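Local structure of sulfur oxidation protein soxB (Thermus thermophilus, 2WDD) at residues A257-H263 / D280-H286; E387-Y393 / V529-Y533. The protein hydrolyses the sulfur-sulfur bond of cysteine S-thiosulfonate groups in the bacterial sulfur oxidation pathway, using a site with two manganese ions. One frame throughout, in Å; residues are numbered along the deposited sequence.

Contact 1. Residues A257-H263 / D280-H286; sequences AVVLLSH and DLILSGH. With MN (manganese (II) ion), chain H.
Two neighbouring parallel strands of a beta-alpha-beta unit, 257-262 and 281-284, each run into a histidine of the dimanganese site, His263 and His286. His263 NE2 binds one manganese at 2.2 Å and His286 ND1 binds the same ion at 2.3 Å; Asp132, His163 and a water complete its shell. The imidazoles meet rim to rim, their planes 63° apart, with His263 NE2 at the edge of the His286 ring. The His286 CB lies over one face of the His263 ring, 3.3 Å from His263 CD2. The metal-bound water also donates to His286 O. With NE2 on the metal and ND1 bonded to Gly130 O, the His263 ring is held at both nitrogens.

Behind the site the strands are laced by a regular parallel ladder: Leu260 N gives to Leu281 O (2.8 Å), Leu283 N to Leu260 O, Ser262 N to Leu283 O and Gly285 N to Ser262 O. At the far end Asp280 turns its carboxylate back, CG beside its own backbone N (chi1 -56°), and OD2 accepts from Val258 N at 2.8 Å while pairing with Arg251. Val258 O accepts from both Asp280 N and Leu281 N.

On one face Val259 CG1 touches Leu281 CD2 (4.0 Å) and Leu283 CD1 (3.9 Å), an apolar layer facing Leu31 and Tyr33 of strand 29-34. On the other, Leu260 CB packs on Ile282 CG1, while Asp269 of the connecting helix 266-273 binds the hydroxyls of Ser262 and Ser284. Strands 210-217 and 300-304 flank the pair in the sheet.

Contact 2. Residues E387-Y393 / V529-Y533; sequences EAVKAIY and VLAEY
Tyr533 lays its ring flat against the backbone of helix 380-392: Ala388 CA stands over the ring centre, 3.8 Å from the centroid and 13° off the normal, a CH-pi contact. Tyr533 CG is anti to its backbone N (chi1 173°), which carries the ring across to the other helix. There it is a knob in a hole made by Glu387, Ala388, Ala391 and Ile392. The methyl of Ala388 reaches Tyr533 CD2 at 3.5 Å, and that of Ala391 comes obliquely to Tyr533 CE1 at 3.6 Å. The same Ala388 methyl also meets Leu530 CD2.

Helices 380-392 and 526-537 cross at 76°, their local axes 9.1 Å apart at closest. Helix 380-392 falls in the part of the chain matching the 5'-nucleotidase C-terminal domain, and Leu432 of strand 431-438 touches both Tyr393 and Val529.

Beside the tyrosine, Ile392 and Val529 reach toward each other's helix and overlap along their flanks, Ile392 CD1 3.6 Å from Val529 CG1; the same methyl reaches Glu532 CB. Val529 CG1 in turn lies at the edge of the Tyr393 ring, near its plane and 4.1 Å from CE2. Arg524 binds Tyr393 OH and forms a salt bridge with Glu532. Beyond the ring's hydroxyl one water, in the plane of the Tyr533 ring, donates to Glu387 OE1 (2.6 Å) and is hydrogen-bonded to Tyr533 OH. Glu387 OE2 takes a bond from Gln383 NE2.

Contact 1 is almost wholly buried, whereas contact 2 is partly open to solvent; they lie on opposite sides of the chain's centre, with centres about 41 Å apart. They share no helix or strand and do not touch, their nearest atoms being about 21 Å apart. Contact 1 joins segments close in sequence through main-chain bonds and ends in metal ligands; contact 2 brings together helical segments with 135 residues between them, and no direct hydrogen bond crosses between its two segments. The water in each differs accordingly: in contact 1 it is a manganese ligand, in contact 2 it bridges a carboxylate and a phenol away from the metal site.

Contact 1. Residues A257-H263 / D280-H286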
loop_
_atom_site.group_PDB
_atom_site.type_symbol
_atom_site.label_atom_id
_atom_site.label_comp_id
_atom_site.label_asym_id
_atom_site.label_seq_id
_atom_site.Cartn_x
_atom_site.Cartn_y
_atom_site.Cartn_z
ATOM N N ALA A 257 20.238 20.143 -2.083
ATOM C CA ALA A 257 18.940 19.723 -1.563
ATOM C C ALA A 257 18.927 18.221 -1.367
ATOM O O ALA A 257 19.629 17.499 -2.066
ATOM C CB ALA A 257 17.826 20.135 -2.513
ATOM N N VAL A 258 18.123 17.760 -0.416
ATOM C CA VAL A 258 18.059 16.338 -0.105
ATOM C C VAL A 258 16.620 15.835 -0.107
ATOM O O VAL A 258 15.764 16.381 0.581
ATOM C CB VAL A 258 18.747 16.045 1.247
ATOM C CG1 VAL A 258 18.551 14.572 1.659
ATOM C CG2 VAL A 258 20.237 16.392 1.175
ATOM N N VAL A 259 16.372 14.798 -0.895
ATOM C CA VAL A 259 15.053 14.179 -0.991
ATOM C C VAL A 259 15.168 12.767 -0.432
ATOM O O VAL A 259 16.047 12.018 -0.853
ATOM C CB VAL A 259 14.586 14.106 -2.463
ATOM C CG1 VAL A 259 13.203 13.432 -2.567
ATOM C CG2 VAL A 259 14.587 15.491 -3.106
ATOM N N LEU A 260 14.280 12.399 0.491
ATOM C CA LEU A 260 14.273 11.037 1.022
ATOM C C LEU A 260 13.160 10.259 0.313
ATOM O O LEU A 260 12.002 10.619 0.436
ATOM C CB LEU A 260 14.017 11.020 2.536
ATOM C CG LEU A 260 13.927 9.616 3.160
ATOM C CD1 LEU A 260 15.304 8.940 3.129
ATOM C CD2 LEU A 260 13.406 9.683 4.579
ATOM N N LEU A 261 13.526 9.231 -0.457
ATOM C CA LEU A 261 12.575 8.346 -1.142
ATOM C C LEU A 261 12.348 7.249 -0.108
ATOM O O LEU A 261 13.228 6.423 0.136
ATOM C CB LEU A 261 13.226 7.741 -2.394
ATOM C CG LEU A 261 12.408 6.772 -3.252
ATOM C CD1 LEU A 261 11.107 7.407 -3.729
ATOM C CD2 LEU A 261 13.252 6.333 -4.438
ATOM N N SER A 262 11.220 7.336 0.587
ATOM C CA SER A 262 10.961 6.511 1.757
ATOM C C SER A 262 9.893 5.440 1.653
ATOM O O SER A 262 8.844 5.633 1.025
ATOM C CB SER A 262 10.513 7.451 2.881
ATOM O OG SER A 262 10.393 6.774 4.117
ATOM N N HIS A 263 10.137 4.339 2.359
ATOM C CA HIS A 263 9.125 3.307 2.528
ATOM C C HIS A 263 8.962 3.052 4.028
ATOM O O HIS A 263 8.693 1.930 4.442
ATOM C CB HIS A 263 9.404 2.007 1.770
ATOM C CG HIS A 263 8.155 1.245 1.453
ATOM N ND1 HIS A 263 7.545 1.294 0.215
ATOM C CD2 HIS A 263 7.344 0.501 2.245
ATOM C CE1 HIS A 263 6.422 0.597 0.257
ATOM N NE2 HIS A 263 6.279 0.103 1.473
ATOM N N ASP A 280 14.927 17.915 2.941
ATOM C CA ASP A 280 14.083 18.962 2.383
ATOM C C ASP A 280 12.728 18.471 1.904
ATOM O O ASP A 280 11.734 19.186 1.986
ATOM C CB ASP A 280 14.815 19.686 1.260
ATOM C CG ASP A 280 16.142 20.259 1.721
ATOM O OD1 ASP A 280 16.148 20.963 2.759
ATOM O OD2 ASP A 280 17.183 19.908 1.120
ATOM N N LEU A 281 12.696 17.244 1.401
ATOM C CA LEU A 281 11.470 16.679 0.882
ATOM C C LEU A 281 11.496 15.185 1.156
ATOM O O LEU A 281 12.549 14.556 1.044
ATOM C CB LEU A 281 11.420 16.888 -0.632
ATOM C CG LEU A 281 10.314 16.183 -1.427
ATOM C CD1 LEU A 281 8.951 16.740 -1.025
ATOM C CD2 LEU A 281 10.536 16.334 -2.943
ATOM N N ILE A 282 10.340 14.628 1.503
ATOM C CA ILE A 282 10.198 13.181 1.700
ATOM C C ILE A 282 9.090 12.735 0.757
ATOM O O ILE A 282 8.005 13.329 0.765
ATOM C CB ILE A 282 9.828 12.774 3.154
ATOM C CG1 ILE A 282 10.941 13.160 4.129
ATOM C CG2 ILE A 282 9.612 11.243 3.234
ATOM C CD1 ILE A 282 10.568 13.026 5.594
ATOM N N LEU A 283 9.372 11.699 -0.034
ATOM C CA LEU A 283 8.413 11.059 -0.936
ATOM C C LEU A 283 8.040 9.813 -0.114
ATOM O O LEU A 283 8.844 8.883 0.037
ATOM C CB LEU A 283 9.082 10.697 -2.269
ATOM C CG LEU A 283 9.570 11.943 -3.036
ATOM C CD1 LEU A 283 10.300 11.573 -4.321
ATOM C CD2 LEU A 283 8.403 12.925 -3.311
ATOM N N SER A 284 6.844 9.858 0.473
ATOM C CA SER A 284 6.378 8.839 1.415
ATOM C C SER A 284 5.523 7.727 0.836
ATOM O O SER A 284 4.365 7.948 0.469
ATOM C CB SER A 284 5.580 9.495 2.558
ATOM O OG SER A 284 6.362 10.374 3.348
ATOM N N GLY A 285 6.073 6.519 0.821
ATOM C CA GLY A 285 5.345 5.344 0.374
ATOM C C GLY A 285 4.826 4.581 1.582
ATOM O O GLY A 285 4.769 5.110 2.685
ATOM N N HIS A 286 4.465 3.320 1.357
ATOM C CA HIS A 286 4.013 2.406 2.406
ATOM C C HIS A 286 2.593 2.559 2.936
ATOM O O HIS A 286 1.857 1.578 3.082
ATOM C CB HIS A 286 4.993 2.319 3.576
ATOM C CG HIS A 286 4.616 1.256 4.564
ATOM N ND1 HIS A 286 4.577 -0.081 4.226
ATOM C CD2 HIS A 286 4.152 1.338 5.833
ATOM C CE1 HIS A 286 4.131 -0.780 5.254
ATOM N NE2 HIS A 286 3.872 0.054 6.246
HETATM MN MN MN H . 4.804 -1.271 2.256
HETATM O O HOH W 1 2.767 -0.806 1.934
#

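Contact 2. Residues E387-Y393 / V529-Y533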
loop_
_atom_site.group_PDB
_atom_site.type_symbol
_atom_site.label_atom_id
_atom_site.label_comp_id
_atom_site.label_asym_id
_atom_site.label_seq_id
_atom_site.Cartn_x
_atom_site.Cartn_y
_atom_site.Cartn_z
ATOM N N GLU A 387 -16.803 -15.353 4.398
ATOM C CA GLU A 387 -17.923 -16.203 3.982
ATOM C C GLU A 387 -17.443 -17.398 3.162
ATOM O O GLU A 387 -17.967 -18.514 3.315
ATOM C CB GLU A 387 -18.943 -15.393 3.183
ATOM C CG GLU A 387 -19.629 -14.314 4.022
ATOM C CD GLU A 387 -20.705 -13.573 3.255
ATOM O OE1 GLU A 387 -21.046 -14.004 2.135
ATOM O OE2 GLU A 387 -21.222 -12.570 3.778
ATOM N N ALA A 388 -16.472 -17.176 2.280
ATOM C CA ALA A 388 -15.936 -18.274 1.464
ATOM C C ALA A 388 -15.295 -19.336 2.364
ATOM O O ALA A 388 -15.521 -20.549 2.207
ATOM C CB ALA A 388 -14.910 -17.746 0.462
ATOM N N VAL A 389 -14.486 -18.888 3.316
ATOM C CA VAL A 389 -13.815 -19.815 4.215
ATOM C C VAL A 389 -14.840 -20.626 5.010
ATOM O O VAL A 389 -14.731 -21.851 5.093
ATOM C CB VAL A 389 -12.798 -19.094 5.135
ATOM C CG1 VAL A 389 -12.306 -20.027 6.250
ATOM C CG2 VAL A 389 -11.609 -18.571 4.317
ATOM N N LYS A 390 -15.861 -19.962 5.551
ATOM C CA LYS A 390 -16.870 -20.671 6.339
ATOM C C LYS A 390 -17.713 -21.605 5.478
ATOM O O LYS A 390 -18.190 -22.635 5.951
ATOM C CB LYS A 390 -17.754 -19.689 7.101
ATOM C CG LYS A 390 -17.043 -19.068 8.289
ATOM C CD LYS A 390 -18.039 -18.498 9.283
ATOM C CE LYS A 390 -17.366 -18.075 10.575
ATOM N NZ LYS A 390 -18.379 -17.826 11.639
ATOM N N ALA A 391 -17.896 -21.250 4.209
ATOM C CA ALA A 391 -18.671 -22.099 3.313
ATOM C C ALA A 391 -17.938 -23.410 3.052
ATOM O O ALA A 391 -18.558 -24.476 3.002
ATOM C CB ALA A 391 -18.948 -21.377 1.977
ATOM N N ILE A 392 -16.623 -23.336 2.871
ATOM C CA ILE A 392 -15.841 -24.531 2.583
ATOM C C ILE A 392 -15.408 -25.278 3.835
ATOM O O ILE A 392 -15.232 -26.509 3.805
ATOM C CB ILE A 392 -14.679 -24.230 1.633
ATOM C CG1 ILE A 392 -15.226 -23.773 0.276
ATOM C CG2 ILE A 392 -13.788 -25.457 1.462
ATOM C CD1 ILE A 392 -14.184 -23.180 -0.625
ATOM N N TYR A 393 -15.272 -24.549 4.938
ATOM C CA TYR A 393 -14.896 -25.127 6.227
ATOM C C TYR A 393 -15.878 -24.675 7.302
ATOM O O TYR A 393 -15.587 -23.794 8.110
ATOM C CB TYR A 393 -13.484 -24.689 6.612
ATOM C CG TYR A 393 -12.458 -25.029 5.570
ATOM C CD1 TYR A 393 -11.931 -26.307 5.487
ATOM C CD2 TYR A 393 -12.014 -24.074 4.663
ATOM C CE1 TYR A 393 -10.992 -26.627 4.533
ATOM C CE2 TYR A 393 -11.074 -24.380 3.700
ATOM C CZ TYR A 393 -10.566 -25.665 3.635
ATOM O OH TYR A 393 -9.644 -26.001 2.668
ATOM N N VAL A 529 -9.017 -21.567 -2.200
ATOM C CA VAL A 529 -10.269 -21.683 -1.472
ATOM C C VAL A 529 -11.278 -20.709 -2.072
ATOM O O VAL A 529 -12.437 -21.052 -2.313
ATOM C CB VAL A 529 -10.043 -21.412 0.041
ATOM C CG1 VAL A 529 -11.353 -21.429 0.808
ATOM C CG2 VAL A 529 -9.054 -22.420 0.630
ATOM N N LEU A 530 -10.824 -19.484 -2.331
ATOM C CA LEU A 530 -11.703 -18.482 -2.905
ATOM C C LEU A 530 -12.235 -18.877 -4.268
ATOM O O LEU A 530 -13.424 -18.719 -4.537
ATOM C CB LEU A 530 -10.989 -17.140 -3.008
ATOM C CG LEU A 530 -10.672 -16.540 -1.641
ATOM C CD1 LEU A 530 -9.830 -15.303 -1.818
ATOM C CD2 LEU A 530 -11.968 -16.216 -0.885
ATOM N N ALA A 531 -11.357 -19.384 -5.128
ATOM C CA ALA A 531 -11.772 -19.786 -6.464
ATOM C C ALA A 531 -12.789 -20.930 -6.376
ATOM O O ALA A 531 -13.777 -20.921 -7.093
ATOM C CB ALA A 531 -10.580 -20.166 -7.333
ATOM N N GLU A 532 -12.563 -21.876 -5.468
ATOM C CA GLU A 532 -13.490 -22.992 -5.283
ATOM C C GLU A 532 -14.881 -22.485 -4.912
ATOM O O GLU A 532 -15.895 -22.936 -5.455
ATOM C CB GLU A 532 -12.976 -23.921 -4.181
ATOM C CG GLU A 532 -12.115 -25.054 -4.688
ATOM C CD GLU A 532 -11.613 -25.948 -3.573
ATOM O OE1 GLU A 532 -12.204 -25.936 -2.475
ATOM O OE2 GLU A 532 -10.616 -26.657 -3.795
ATOM N N TYR A 533 -14.932 -21.550 -3.971
ATOM C CA TYR A 533 -16.191 -20.986 -3.519
ATOM C C TYR A 533 -16.874 -20.204 -4.639
ATOM O O TYR A 533 -18.045 -20.422 -4.938
ATOM C CB TYR A 533 -15.938 -20.052 -2.339
ATOM C CG TYR A 533 -17.158 -19.280 -1.887
ATOM C CD1 TYR A 533 -18.225 -19.923 -1.280
ATOM C CD2 TYR A 533 -17.244 -17.907 -2.088
ATOM C CE1 TYR A 533 -19.337 -19.205 -0.833
ATOM C CE2 TYR A 533 -18.346 -17.189 -1.651
ATOM C CZ TYR A 533 -19.393 -17.840 -1.041
ATOM O OH TYR A 533 -20.485 -17.114 -0.610
HETATM O O HOH W 2 -20.611 -14.406 -0.382
#